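Local atomic coordinates of Sca-family protein (Rickettsia rickettsii, PDB entry 4LQ8), a protein that is of incompletely defined function but is a rickettsial surface cell antigen, represented here by its N-terminal head domain, and probably takes part in cell adhesion. Residues K78-E83 with K138-S143; L86-A91 with D129-K134; V169-H174 with R222-P227; C194-T199 with L239-L244. All coordinates share one frame; numbering follows the deposited sequence.

Contact 1: residues K78-E83 with K138-S143; sequences KDNLIE and KKKLES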
loop_
_atom_site.group_PDB
_atom_site.type_symbol
_atom_site.label_atom_id
_atom_site.label_comp_id
_atom_site.label_asym_id
_atom_site.label_seq_id
_atom_site.Cartn_x
_atom_site.Cartn_y
_atom_site.Cartn_z
ATOM N N LYS A 78 -0.666 -6.796 -10.202
ATOM C CA LYS A 78 -0.291 -6.553 -11.594
ATOM C C LYS A 78 -0.769 -7.686 -12.487
ATOM O O LYS A 78 -1.287 -7.411 -13.554
ATOM C CB LYS A 78 1.242 -6.457 -11.729
ATOM C CG LYS A 78 1.836 -5.184 -11.169
ATOM C CD LYS A 78 3.328 -5.203 -11.385
ATOM C CE LYS A 78 3.999 -3.972 -10.824
ATOM N NZ LYS A 78 5.476 -4.083 -10.949
ATOM N N ASP A 79 -0.612 -8.949 -12.048
ATOM C CA ASP A 79 -0.993 -10.127 -12.842
ATOM C C ASP A 79 -2.499 -10.223 -13.068
ATOM O O ASP A 79 -2.924 -10.462 -14.201
ATOM C CB ASP A 79 -0.450 -11.426 -12.237
ATOM C CG ASP A 79 1.062 -11.543 -12.221
ATOM O OD1 ASP A 79 1.735 -10.761 -12.953
ATOM O OD2 ASP A 79 1.578 -12.419 -11.485
ATOM N N ASN A 80 -3.306 -10.015 -12.013
ATOM C CA ASN A 80 -4.757 -10.008 -12.167
ATOM C C ASN A 80 -5.194 -8.834 -13.033
ATOM O O ASN A 80 -6.070 -9.014 -13.862
ATOM C CB ASN A 80 -5.473 -10.001 -10.838
ATOM C CG ASN A 80 -5.315 -11.302 -10.131
ATOM O OD1 ASN A 80 -5.891 -12.304 -10.520
ATOM N ND2 ASN A 80 -4.547 -11.302 -9.066
ATOM N N LEU A 81 -4.546 -7.665 -12.878
ATOM C CA LEU A 81 -4.841 -6.468 -13.683
ATOM C C LEU A 81 -4.563 -6.716 -15.177
ATOM O O LEU A 81 -5.404 -6.399 -16.008
ATOM C CB LEU A 81 -4.037 -5.267 -13.158
ATOM C CG LEU A 81 -4.074 -3.958 -13.956
ATOM C CD1 LEU A 81 -5.507 -3.449 -14.167
ATOM C CD2 LEU A 81 -3.246 -2.893 -13.226
ATOM N N ILE A 82 -3.400 -7.284 -15.503
ATOM C CA ILE A 82 -3.043 -7.610 -16.891
ATOM C C ILE A 82 -4.044 -8.597 -17.505
ATOM O O ILE A 82 -4.467 -8.385 -18.644
ATOM C CB ILE A 82 -1.562 -8.087 -16.990
ATOM C CG1 ILE A 82 -0.576 -6.900 -16.717
ATOM C CG2 ILE A 82 -1.262 -8.799 -18.324
ATOM C CD1 ILE A 82 -0.669 -5.734 -17.651
ATOM N N GLU A 83 -4.453 -9.635 -16.737
ATOM C CA GLU A 83 -5.446 -10.615 -17.174
ATOM C C GLU A 83 -6.744 -9.903 -17.552
ATOM O O GLU A 83 -7.303 -10.202 -18.604
ATOM C CB GLU A 83 -5.719 -11.657 -16.081
ATOM C CG GLU A 83 -4.712 -12.790 -16.096
ATOM C CD GLU A 83 -4.679 -13.561 -17.398
ATOM O OE1 GLU A 83 -5.769 -13.935 -17.890
ATOM O OE2 GLU A 83 -3.577 -13.688 -17.981
ATOM N N LYS A 138 -11.821 -6.302 -9.081
ATOM C CA LYS A 138 -11.796 -5.832 -7.705
ATOM C C LYS A 138 -11.946 -6.989 -6.707
ATOM O O LYS A 138 -11.174 -7.078 -5.758
ATOM C CB LYS A 138 -12.867 -4.751 -7.477
ATOM C CG LYS A 138 -12.762 -4.070 -6.123
ATOM C CD LYS A 138 -11.484 -3.231 -6.004
ATOM C CE LYS A 138 -11.523 -2.342 -4.792
ATOM N NZ LYS A 138 -11.154 -3.112 -3.578
ATOM N N LYS A 139 -12.886 -7.903 -6.979
ATOM C CA LYS A 139 -13.163 -9.094 -6.172
ATOM C C LYS A 139 -11.874 -9.950 -6.047
ATOM O O LYS A 139 -11.523 -10.355 -4.934
ATOM C CB LYS A 139 -14.309 -9.894 -6.815
ATOM C CG LYS A 139 -14.618 -11.232 -6.156
ATOM C CD LYS A 139 -15.441 -12.170 -7.058
ATOM C CE LYS A 139 -14.663 -13.399 -7.506
ATOM N NZ LYS A 139 -13.865 -13.160 -8.748
ATOM N N LYS A 140 -11.157 -10.172 -7.191
ATOM C CA LYS A 140 -9.920 -10.946 -7.233
ATOM C C LYS A 140 -8.829 -10.253 -6.407
ATOM O O LYS A 140 -8.184 -10.893 -5.572
ATOM C CB LYS A 140 -9.422 -11.138 -8.677
ATOM C CG LYS A 140 -10.355 -11.971 -9.536
ATOM C CD LYS A 140 -9.764 -12.208 -10.916
ATOM C CE LYS A 140 -10.639 -13.159 -11.714
ATOM N NZ LYS A 140 -11.804 -12.479 -12.306
ATOM N N LEU A 141 -8.651 -8.947 -6.615
ATOM C CA LEU A 141 -7.637 -8.179 -5.879
ATOM C C LEU A 141 -7.873 -8.272 -4.379
ATOM O O LEU A 141 -6.944 -8.562 -3.632
ATOM C CB LEU A 141 -7.601 -6.710 -6.341
ATOM C CG LEU A 141 -7.178 -6.492 -7.799
ATOM C CD1 LEU A 141 -7.272 -5.043 -8.165
ATOM C CD2 LEU A 141 -5.757 -7.002 -8.049
ATOM N N GLU A 142 -9.136 -8.118 -3.962
ATOM C CA GLU A 142 -9.505 -8.196 -2.553
ATOM C C GLU A 142 -9.126 -9.529 -1.893
ATOM O O GLU A 142 -8.540 -9.508 -0.802
ATOM C CB GLU A 142 -10.990 -7.878 -2.350
ATOM C CG GLU A 142 -11.306 -6.411 -2.628
ATOM C CD GLU A 142 -12.757 -6.009 -2.441
ATOM O OE1 GLU A 142 -13.507 -6.785 -1.808
ATOM O OE2 GLU A 142 -13.141 -4.906 -2.890
ATOM N N SER A 143 -9.453 -10.678 -2.527
ATOM C CA SER A 143 -9.145 -11.960 -1.909
ATOM C C SER A 143 -7.642 -12.218 -1.863
ATOM O O SER A 143 -7.177 -12.753 -0.874
ATOM C CB SER A 143 -9.894 -13.116 -2.574
ATOM O OG SER A 143 -9.278 -13.467 -3.798
#

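Contact 2: residues L86-A91 with D129-K134; sequences LKDLAA and DKALEK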
loop_
_atom_site.group_PDB
_atom_site.type_symbol
_atom_site.label_atom_id
_atom_site.label_comp_id
_atom_site.label_asym_id
_atom_site.label_seq_id
_atom_site.Cartn_x
_atom_site.Cartn_y
_atom_site.Cartn_z
ATOM N N LEU A 86 -6.225 -7.951 -20.794
ATOM C CA LEU A 86 -6.270 -8.909 -21.917
ATOM C C LEU A 86 -7.694 -9.325 -22.243
ATOM O O LEU A 86 -8.022 -9.455 -23.424
ATOM C CB LEU A 86 -5.376 -10.138 -21.689
ATOM C CG LEU A 86 -3.841 -9.860 -21.639
ATOM C CD1 LEU A 86 -3.085 -11.139 -21.274
ATOM C CD2 LEU A 86 -3.306 -9.299 -22.966
ATOM N N LYS A 87 -8.550 -9.512 -21.212
ATOM C CA LYS A 87 -9.960 -9.851 -21.446
ATOM C C LYS A 87 -10.673 -8.653 -22.087
ATOM O O LYS A 87 -11.427 -8.842 -23.033
ATOM C CB LYS A 87 -10.675 -10.246 -20.136
ATOM C CG LYS A 87 -10.299 -11.633 -19.617
ATOM C CD LYS A 87 -11.047 -11.947 -18.330
ATOM C CE LYS A 87 -10.316 -11.486 -17.095
ATOM N NZ LYS A 87 -11.063 -11.844 -15.869
ATOM N N ASP A 88 -10.441 -7.432 -21.566
ATOM C CA ASP A 88 -11.051 -6.208 -22.090
ATOM C C ASP A 88 -10.719 -5.980 -23.569
ATOM O O ASP A 88 -11.584 -5.520 -24.312
ATOM C CB ASP A 88 -10.635 -4.986 -21.261
ATOM C CG ASP A 88 -11.219 -4.901 -19.858
ATOM O OD1 ASP A 88 -12.035 -5.780 -19.494
ATOM O OD2 ASP A 88 -10.911 -3.917 -19.147
ATOM N N LEU A 89 -9.501 -6.348 -23.996
ATOM C CA LEU A 89 -9.025 -6.220 -25.379
ATOM C C LEU A 89 -9.889 -7.017 -26.367
ATOM O O LEU A 89 -10.030 -6.608 -27.524
ATOM C CB LEU A 89 -7.537 -6.628 -25.517
ATOM C CG LEU A 89 -6.479 -5.718 -24.892
ATOM C CD1 LEU A 89 -5.095 -6.298 -25.117
ATOM C CD2 LEU A 89 -6.559 -4.272 -25.427
ATOM N N ALA A 90 -10.510 -8.117 -25.903
ATOM C CA ALA A 90 -11.421 -8.934 -26.727
ATOM C C ALA A 90 -12.722 -8.177 -27.041
ATOM O O ALA A 90 -13.304 -8.396 -28.095
ATOM C CB ALA A 90 -11.731 -10.240 -26.025
ATOM N N ALA A 91 -13.136 -7.249 -26.164
ATOM C CA ALA A 91 -14.342 -6.425 -26.332
ATOM C C ALA A 91 -14.095 -5.118 -27.113
ATOM O O ALA A 91 -15.022 -4.311 -27.262
ATOM C CB ALA A 91 -14.945 -6.114 -24.968
ATOM N N ASP A 129 -7.083 1.980 -16.354
ATOM C CA ASP A 129 -8.261 2.586 -15.717
ATOM C C ASP A 129 -9.540 1.855 -16.007
ATOM O O ASP A 129 -10.336 1.689 -15.089
ATOM C CB ASP A 129 -8.401 4.079 -16.072
ATOM C CG ASP A 129 -7.359 4.963 -15.411
ATOM O OD1 ASP A 129 -6.628 4.464 -14.517
ATOM O OD2 ASP A 129 -7.250 6.139 -15.805
ATOM N N LYS A 130 -9.755 1.420 -17.265
ATOM C CA LYS A 130 -10.967 0.671 -17.626
ATOM C C LYS A 130 -10.997 -0.725 -16.976
ATOM O O LYS A 130 -12.078 -1.218 -16.647
ATOM C CB LYS A 130 -11.143 0.571 -19.151
ATOM C CG LYS A 130 -11.689 1.846 -19.778
ATOM C CD LYS A 130 -11.726 1.738 -21.307
ATOM C CE LYS A 130 -12.271 2.982 -21.969
ATOM N NZ LYS A 130 -12.449 2.796 -23.432
ATOM N N ALA A 131 -9.827 -1.369 -16.811
ATOM C CA ALA A 131 -9.761 -2.687 -16.178
ATOM C C ALA A 131 -10.018 -2.560 -14.671
ATOM O O ALA A 131 -10.764 -3.367 -14.119
ATOM C CB ALA A 131 -8.409 -3.336 -16.434
ATOM N N LEU A 132 -9.452 -1.518 -14.030
ATOM C CA LEU A 132 -9.572 -1.237 -12.591
ATOM C C LEU A 132 -10.999 -0.940 -12.108
ATOM O O LEU A 132 -11.279 -1.106 -10.925
ATOM C CB LEU A 132 -8.616 -0.105 -12.153
ATOM C CG LEU A 132 -7.129 -0.468 -12.005
ATOM C CD1 LEU A 132 -6.300 0.771 -11.717
ATOM C CD2 LEU A 132 -6.894 -1.554 -10.943
ATOM N N GLU A 133 -11.897 -0.528 -13.010
ATOM C CA GLU A 133 -13.295 -0.265 -12.671
ATOM C C GLU A 133 -14.167 -1.527 -12.786
ATOM O O GLU A 133 -15.364 -1.453 -12.535
ATOM C CB GLU A 133 -13.859 0.922 -13.495
ATOM C CG GLU A 133 -14.046 0.617 -14.972
ATOM C CD GLU A 133 -14.318 1.780 -15.907
ATOM O OE1 GLU A 133 -13.858 2.910 -15.616
ATOM O OE2 GLU A 133 -14.940 1.543 -16.968
ATOM N N LYS A 134 -13.582 -2.689 -13.152
ATOM C CA LYS A 134 -14.357 -3.922 -13.258
ATOM C C LYS A 134 -14.512 -4.551 -11.867
ATOM O O LYS A 134 -13.498 -4.846 -11.216
ATOM C CB LYS A 134 -13.756 -4.935 -14.263
ATOM C CG LYS A 134 -13.515 -4.410 -15.686
ATOM C CD LYS A 134 -14.787 -4.353 -16.527
ATOM C CE LYS A 134 -14.542 -4.104 -18.007
ATOM N NZ LYS A 134 -13.527 -3.035 -18.259
#

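Contact 3: residues V169-H174 with R222-P227; sequences VQWENH and REIDFP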
loop_
_atom_site.group_PDB
_atom_site.type_symbol
_atom_site.label_atom_id
_atom_site.label_comp_id
_atom_site.label_asym_id
_atom_site.label_seq_id
_atom_site.Cartn_x
_atom_site.Cartn_y
_atom_site.Cartn_z
ATOM N N VAL A 169 2.936 -2.837 16.851
ATOM C CA VAL A 169 3.570 -1.529 17.067
ATOM C C VAL A 169 3.178 -1.036 18.470
ATOM O O VAL A 169 2.018 -1.150 18.863
ATOM C CB VAL A 169 3.204 -0.503 15.948
ATOM C CG1 VAL A 169 3.711 0.897 16.281
ATOM C CG2 VAL A 169 3.756 -0.954 14.598
ATOM N N GLN A 170 4.152 -0.566 19.248
ATOM C CA GLN A 170 3.864 -0.068 20.591
ATOM C C GLN A 170 3.725 1.452 20.543
ATOM O O GLN A 170 4.705 2.172 20.754
ATOM C CB GLN A 170 4.922 -0.519 21.629
ATOM C CG GLN A 170 4.995 -2.038 21.870
ATOM C CD GLN A 170 3.768 -2.601 22.548
ATOM O OE1 GLN A 170 2.942 -3.283 21.925
ATOM N NE2 GLN A 170 3.630 -2.354 23.846
ATOM N N TRP A 171 2.506 1.930 20.202
ATOM C CA TRP A 171 2.189 3.354 20.131
ATOM C C TRP A 171 2.032 3.894 21.537
ATOM O O TRP A 171 1.344 3.290 22.367
ATOM C CB TRP A 171 0.872 3.604 19.386
ATOM C CG TRP A 171 0.912 3.290 17.923
ATOM C CD1 TRP A 171 0.301 2.251 17.294
ATOM C CD2 TRP A 171 1.548 4.069 16.893
ATOM N NE1 TRP A 171 0.531 2.317 15.943
ATOM C CE2 TRP A 171 1.266 3.440 15.662
ATOM C CE3 TRP A 171 2.350 5.229 16.894
ATOM C CZ2 TRP A 171 1.784 3.908 14.445
ATOM C CZ3 TRP A 171 2.838 5.703 15.684
ATOM C CH2 TRP A 171 2.545 5.053 14.478
ATOM N N GLU A 172 2.649 5.052 21.793
ATOM C CA GLU A 172 2.536 5.746 23.064
ATOM C C GLU A 172 1.773 7.024 22.818
ATOM O O GLU A 172 2.068 7.752 21.861
ATOM C CB GLU A 172 3.914 6.037 23.664
ATOM C CG GLU A 172 4.607 4.801 24.214
ATOM C CD GLU A 172 5.700 5.110 25.214
ATOM O OE1 GLU A 172 5.445 4.968 26.432
ATOM O OE2 GLU A 172 6.804 5.516 24.785
ATOM N N ASN A 173 0.713 7.228 23.607
ATOM C CA ASN A 173 -0.136 8.410 23.550
ATOM C C ASN A 173 0.720 9.612 23.917
ATOM O O ASN A 173 1.534 9.524 24.845
ATOM C CB ASN A 173 -1.286 8.294 24.555
ATOM C CG ASN A 173 -2.208 7.132 24.302
ATOM O OD1 ASN A 173 -2.880 7.057 23.275
ATOM N ND2 ASN A 173 -2.291 6.222 25.260
ATOM N N HIS A 174 0.557 10.717 23.163
ATOM C CA HIS A 174 1.271 11.961 23.421
ATOM C C HIS A 174 0.839 12.512 24.781
ATOM O O HIS A 174 -0.324 12.369 25.175
ATOM C CB HIS A 174 1.030 12.980 22.307
ATOM C CG HIS A 174 2.076 14.045 22.223
ATOM N ND1 HIS A 174 2.086 15.126 23.100
ATOM C CD2 HIS A 174 3.085 14.192 21.332
ATOM C CE1 HIS A 174 3.109 15.878 22.725
ATOM N NE2 HIS A 174 3.744 15.354 21.670
ATOM N N ARG A 222 -6.608 8.463 10.429
ATOM C CA ARG A 222 -5.279 8.805 10.918
ATOM C C ARG A 222 -4.320 8.936 9.748
ATOM O O ARG A 222 -4.570 8.421 8.644
ATOM C CB ARG A 222 -4.759 7.764 11.932
ATOM C CG ARG A 222 -4.490 6.405 11.244
ATOM C CD ARG A 222 -3.825 5.408 12.144
ATOM N NE ARG A 222 -3.747 4.099 11.485
ATOM C CZ ARG A 222 -3.037 3.091 11.959
ATOM N NH1 ARG A 222 -2.309 3.243 13.060
ATOM N NH2 ARG A 222 -3.036 1.924 11.334
ATOM N N GLU A 223 -3.217 9.604 9.995
ATOM C CA GLU A 223 -2.156 9.699 9.003
ATOM C C GLU A 223 -0.826 9.529 9.707
ATOM O O GLU A 223 -0.609 10.106 10.774
ATOM C CB GLU A 223 -2.225 11.008 8.188
ATOM C CG GLU A 223 -2.160 12.266 9.030
ATOM C CD GLU A 223 -2.467 13.531 8.259
ATOM O OE1 GLU A 223 -1.562 14.385 8.124
ATOM O OE2 GLU A 223 -3.601 13.647 7.747
ATOM N N ILE A 224 0.063 8.733 9.112
ATOM C CA ILE A 224 1.392 8.531 9.688
ATOM C C ILE A 224 2.426 9.261 8.842
ATOM O O ILE A 224 2.388 9.193 7.612
ATOM C CB ILE A 224 1.696 7.030 9.933
ATOM C CG1 ILE A 224 0.744 6.478 11.014
ATOM C CG2 ILE A 224 3.179 6.820 10.311
ATOM C CD1 ILE A 224 0.550 4.973 11.000
ATOM N N ASP A 225 3.325 9.990 9.504
ATOM C CA ASP A 225 4.352 10.738 8.804
ATOM C C ASP A 225 5.544 9.827 8.450
ATOM O O ASP A 225 6.610 9.939 9.032
ATOM C CB ASP A 225 4.764 11.968 9.631
ATOM C CG ASP A 225 5.546 13.018 8.860
ATOM O OD1 ASP A 225 5.497 13.003 7.608
ATOM O OD2 ASP A 225 6.171 13.885 9.508
ATOM N N PHE A 226 5.350 8.911 7.501
ATOM C CA PHE A 226 6.392 7.951 7.106
ATOM C C PHE A 226 7.662 8.655 6.627
ATOM O O PHE A 226 7.554 9.575 5.816
ATOM C CB PHE A 226 5.885 6.985 6.029
ATOM C CG PHE A 226 4.709 6.126 6.426
ATOM C CD1 PHE A 226 4.902 4.923 7.114
ATOM C CD2 PHE A 226 3.411 6.499 6.089
ATOM C CE1 PHE A 226 3.810 4.126 7.478
ATOM C CE2 PHE A 226 2.325 5.710 6.462
ATOM C CZ PHE A 226 2.531 4.520 7.136
ATOM N N PRO A 227 8.863 8.279 7.135
ATOM C CA PRO A 227 10.083 8.956 6.665
ATOM C C PRO A 227 10.408 8.566 5.219
ATOM O O PRO A 227 10.041 7.479 4.775
ATOM C CB PRO A 227 11.159 8.496 7.666
ATOM C CG PRO A 227 10.677 7.187 8.165
ATOM C CD PRO A 227 9.174 7.200 8.101
#

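Contact 4: residues C194-T199 with L239-L244; sequences CTLNET and LSMVAL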
loop_
_atom_site.group_PDB
_atom_site.type_symbol
_atom_site.label_atom_id
_atom_site.label_comp_id
_atom_site.label_asym_id
_atom_site.label_seq_id
_atom_site.Cartn_x
_atom_site.Cartn_y
_atom_site.Cartn_z
ATOM N N CYS A 194 14.223 5.746 13.670
ATOM C CA CYS A 194 13.290 6.861 13.463
ATOM C C CYS A 194 12.224 6.808 14.555
ATOM O O CYS A 194 12.111 5.807 15.266
ATOM C CB CYS A 194 12.642 6.760 12.083
ATOM S SG CYS A 194 11.395 5.456 11.974
ATOM N N THR A 195 11.411 7.864 14.650
ATOM C CA THR A 195 10.242 7.911 15.506
ATOM C C THR A 195 9.076 8.163 14.559
ATOM O O THR A 195 9.185 9.012 13.675
ATOM C CB THR A 195 10.365 8.928 16.656
ATOM O OG1 THR A 195 11.551 8.639 17.393
ATOM C CG2 THR A 195 9.164 8.874 17.614
ATOM N N LEU A 196 8.002 7.366 14.674
ATOM C CA LEU A 196 6.851 7.526 13.785
ATOM C C LEU A 196 5.783 8.337 14.495
ATOM O O LEU A 196 5.494 8.076 15.661
ATOM C CB LEU A 196 6.282 6.161 13.342
ATOM C CG LEU A 196 7.243 5.241 12.553
ATOM C CD1 LEU A 196 6.679 3.846 12.475
ATOM C CD2 LEU A 196 7.501 5.792 11.151
ATOM N N ASN A 197 5.254 9.361 13.815
ATOM C CA ASN A 197 4.192 10.208 14.346
ATOM C C ASN A 197 2.856 9.812 13.723
ATOM O O ASN A 197 2.737 9.794 12.512
ATOM C CB ASN A 197 4.474 11.693 14.059
ATOM C CG ASN A 197 3.477 12.617 14.707
ATOM O OD1 ASN A 197 3.416 12.741 15.942
ATOM N ND2 ASN A 197 2.606 13.208 13.888
ATOM N N GLU A 198 1.866 9.505 14.551
ATOM C CA GLU A 198 0.517 9.166 14.106
ATOM C C GLU A 198 -0.415 10.316 14.537
ATOM O O GLU A 198 -0.571 10.562 15.734
ATOM C CB GLU A 198 0.067 7.839 14.737
ATOM C CG GLU A 198 -1.308 7.371 14.297
ATOM C CD GLU A 198 -1.983 6.477 15.317
ATOM O OE1 GLU A 198 -2.309 6.983 16.415
ATOM O OE2 GLU A 198 -2.177 5.276 15.033
ATOM N N THR A 199 -1.043 10.988 13.555
ATOM C CA THR A 199 -1.998 12.067 13.807
ATOM C C THR A 199 -3.380 11.518 13.539
ATOM O O THR A 199 -3.639 11.053 12.429
ATOM C CB THR A 199 -1.714 13.300 12.908
ATOM O OG1 THR A 199 -0.357 13.694 13.089
ATOM C CG2 THR A 199 -2.646 14.498 13.228
ATOM N N LEU A 239 7.143 -1.843 7.992
ATOM C CA LEU A 239 5.966 -1.350 8.681
ATOM C C LEU A 239 4.719 -1.828 8.027
ATOM O O LEU A 239 4.625 -1.818 6.801
ATOM C CB LEU A 239 5.962 0.186 8.678
ATOM C CG LEU A 239 7.221 0.896 9.231
ATOM C CD1 LEU A 239 7.100 2.397 9.012
ATOM C CD2 LEU A 239 7.438 0.560 10.725
ATOM N N SER A 240 3.736 -2.262 8.837
ATOM C CA SER A 240 2.422 -2.722 8.367
ATOM C C SER A 240 1.375 -1.994 9.177
ATOM O O SER A 240 1.182 -2.318 10.337
ATOM C CB SER A 240 2.269 -4.234 8.532
ATOM O OG SER A 240 3.104 -4.953 7.640
ATOM N N MET A 241 0.729 -0.988 8.579
ATOM C CA MET A 241 -0.280 -0.161 9.232
ATOM C C MET A 241 -1.663 -0.536 8.743
ATOM O O MET A 241 -1.961 -0.437 7.552
ATOM C CB MET A 241 0.042 1.348 9.041
ATOM C CG MET A 241 1.454 1.741 9.539
ATOM S SD MET A 241 1.733 1.466 11.324
ATOM C CE MET A 241 3.398 2.066 11.488
ATOM N N VAL A 242 -2.492 -1.018 9.665
ATOM C CA VAL A 242 -3.832 -1.500 9.344
ATOM C C VAL A 242 -4.772 -0.353 8.872
ATOM O O VAL A 242 -4.673 0.798 9.326
ATOM C CB VAL A 242 -4.427 -2.345 10.515
ATOM C CG1 VAL A 242 -4.859 -1.460 11.701
ATOM C CG2 VAL A 242 -5.580 -3.231 10.035
ATOM N N ALA A 243 -5.667 -0.697 7.951
ATOM C CA ALA A 243 -6.708 0.190 7.440
ATOM C C ALA A 243 -7.688 0.446 8.585
ATOM O O ALA A 243 -7.857 -0.425 9.440
ATOM C CB ALA A 243 -7.436 -0.502 6.297
ATOM N N LEU A 244 -8.304 1.628 8.634
ATOM C CA LEU A 244 -9.279 1.911 9.688
ATOM C C LEU A 244 -10.652 1.987 9.068
ATOM O O LEU A 244 -10.790 2.493 7.948
ATOM C CB LEU A 244 -8.986 3.246 10.405
ATOM C CG LEU A 244 -7.756 3.321 11.306
ATOM C CD1 LEU A 244 -7.672 4.682 11.970
ATOM C CD2 LEU A 244 -7.759 2.228 12.385
#

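Contact 1: residues K78-E83 with K138-S143
N80 of helix 64-90 meets K140 and L141 of helix 135-155, and it alone carries the first helix's side of the contact. The closer-packed, more buried part is apolar: N80 CB lies 4.1 Å from L141 CD2, where the two backbones come closest (7.2 Å between the CA atoms of N80 and L141). L137 and I144 of the same helix also touch the N80 side chain, so its stem sits against an apolar stripe. With chi1 at -70° the amide is set beside the backbone N, with ND2 turned back to make a weak hydrogen bond to P76 O. OD1 turns to the K140 stem, 3.9 Å from CD, in a purely van der Waals approach. Here the contact loosens. K140 starts toward helix 64-90, but its chain runs off and bends at the last torsion, carrying the ammonium away from the amide. Behind the contact, K138 NZ bridges E142 OE2 (2.8 Å) one turn on, on the anti side of the carboxylate, and also bonds E296 O. The helices are therefore joined by van der Waals packing of N80 on the L141 methyl and the K140 stem, while N80 ND2 and K138 NZ find their partners away from the interface.

Contact 2: residues L86-A91 with D129-K134
D88 and K134 point at each other from opposite directions, carboxylate against ammonium. The bridge is 2.9 Å from K134 NZ to D88 OD2, but NZ does not lie in the carboxylate plane: it sits above it, 45° out. D88 OD1 is farther, 3.4 Å from the same NZ, and has its own partner in Q84 NE2, one turn back on helix 64-90. The second bond of the ammonium goes to K130 O at 2.8 Å, reached from 56° above the carbonyl plane. NZ is thus gripped by one carboxylate and one main-chain oxygen. The lysine gets there by folding back, its chain bent at chi2 (-79°) and again at the last torsion, and Q84 touches its side. The setting is the short connection between the consecutive helices 125-132 and 135-155: E133 lies in it, and K134 is the N-cap of the second. K130 O belongs to the last turn of the first of these helices, whose carbonyls point toward the C-terminal end, so the ammonium probably offsets some of the negative end of its dipole. D88 OD2 also rests on A131, 3.4 Å from CA and 3.7 Å from CB, and the A131 methyl faces L81, Q84 and I85 on helix 64-90. K130, by contrast, sends its extended side chain away from D88.

Contact 3: residues V169-H174 with R222-P227
W171 and R222 bring two N-H donors side by side, with W171 NE1 4.2 Å from R222 NH1, and an acid accounts for the pairing: D32 OD2 accepts a hydrogen bond from W171 NE1 and forms a salt bridge with R222 NH1. R222 NH1 also pairs with E198 OE2, and NH2 bonds V242 O, so the buried arginine is compensated on several sides and probably stays charged. Indole and guanidinium planes stand 65° apart; NE1 lies at the guanidinium's edge, whereas NH1 approaches the indole obliquely. The arginine takes a less roomy but staggered first torsion (chi1 68°), with CG between N and the carbonyl carbon, and then runs extended to NE, which carries its head toward the tryptophan. I224 fills the angle between them. Its CD1 is 3.8 Å from W171 CZ2 and also sits 3.9 Å above one face of the guanidinium, toward the rim. The other branch, CG2, lies 3.8 Å above the centre of the ring of F226, the last residue of the inverse gamma turn centred on D225. On the tryptophan's side, V169 CG1 packs 3.5 Å above one indole face, toward the rim. The backbones stay far apart, 11.7 Å between the CA atoms of W171 and I224, and M241 of strand 236-245 touches both side chains. This is the interior between two packed beta-sheets: a tryptophan just before the edge strand 172-173 reaches beneath strands 180-186 and 192-201 to the inward face of strand 215-224, around a buried ionic cluster.

Contact 4: residues C194-T199 with L239-L244
L196 meets L239 and M241 across the interface between two sheets, and the strand around it alternates regularly. C194 faces inward and T195 outward, and neither takes part. L196 then points at the second segment and makes the contact: its CD1 lies 3.8 Å from L239 CD1 and equally far from L239 CD2, set against the fork of the other leucine, while L196 CD2 is 4.0 Å from L239 CD1. The two leucines reach toward each other tip to tip, both with CG opposite the carbonyl carbon. M241 comes in from the side. Its chain bends at chi2 (-61°), and chi3 is extended, so the end methyl CE reaches L196 CD1 at 3.9 Å. After N197, which faces outward again, E198 returns inward; besides its bridge to strand 215-224, its OE2 pairs with R181 NH1 on the neighbouring strand 180-186. T199 closes the segment, pointing outward once more. The CA atoms of L196 and L239 are 10.3 Å apart, too far for backbone pairing, so the strands meet through apolar side chains at L196, while the charge of E198, two residues on, is met within its own sheet. Strand 192-201 lies within the antiparallel six-stranded sheet and strand 236-245 in the larger mixed one; methyl-to-methyl packing at this spacing is characteristic of face-to-face sheets, as in a beta-sandwich.

How the contacts relate
After strand 33-37, which joins the mixed sheet, helix 64-90 serves contacts 1 and 2. Contact 2 closes the shorter loop, through helices 95-111 and 116-120 to the end of helix 125-132; contact 1 closes a longer one around it, on helix 135-155. They touch, with L81 CD1 3.7 Å from A131 CB, and gather the helical part. The chain then returns to the beta part, on the opposite side of its centre. Contact 3 closes the loop from 169-174 to 222-227; contact 4 starts inside it, at 194-199, and closes beyond it, at 239-244, so the two cross. Their centres are about 4 Å apart, at the junction between the six-stranded and mixed sheets.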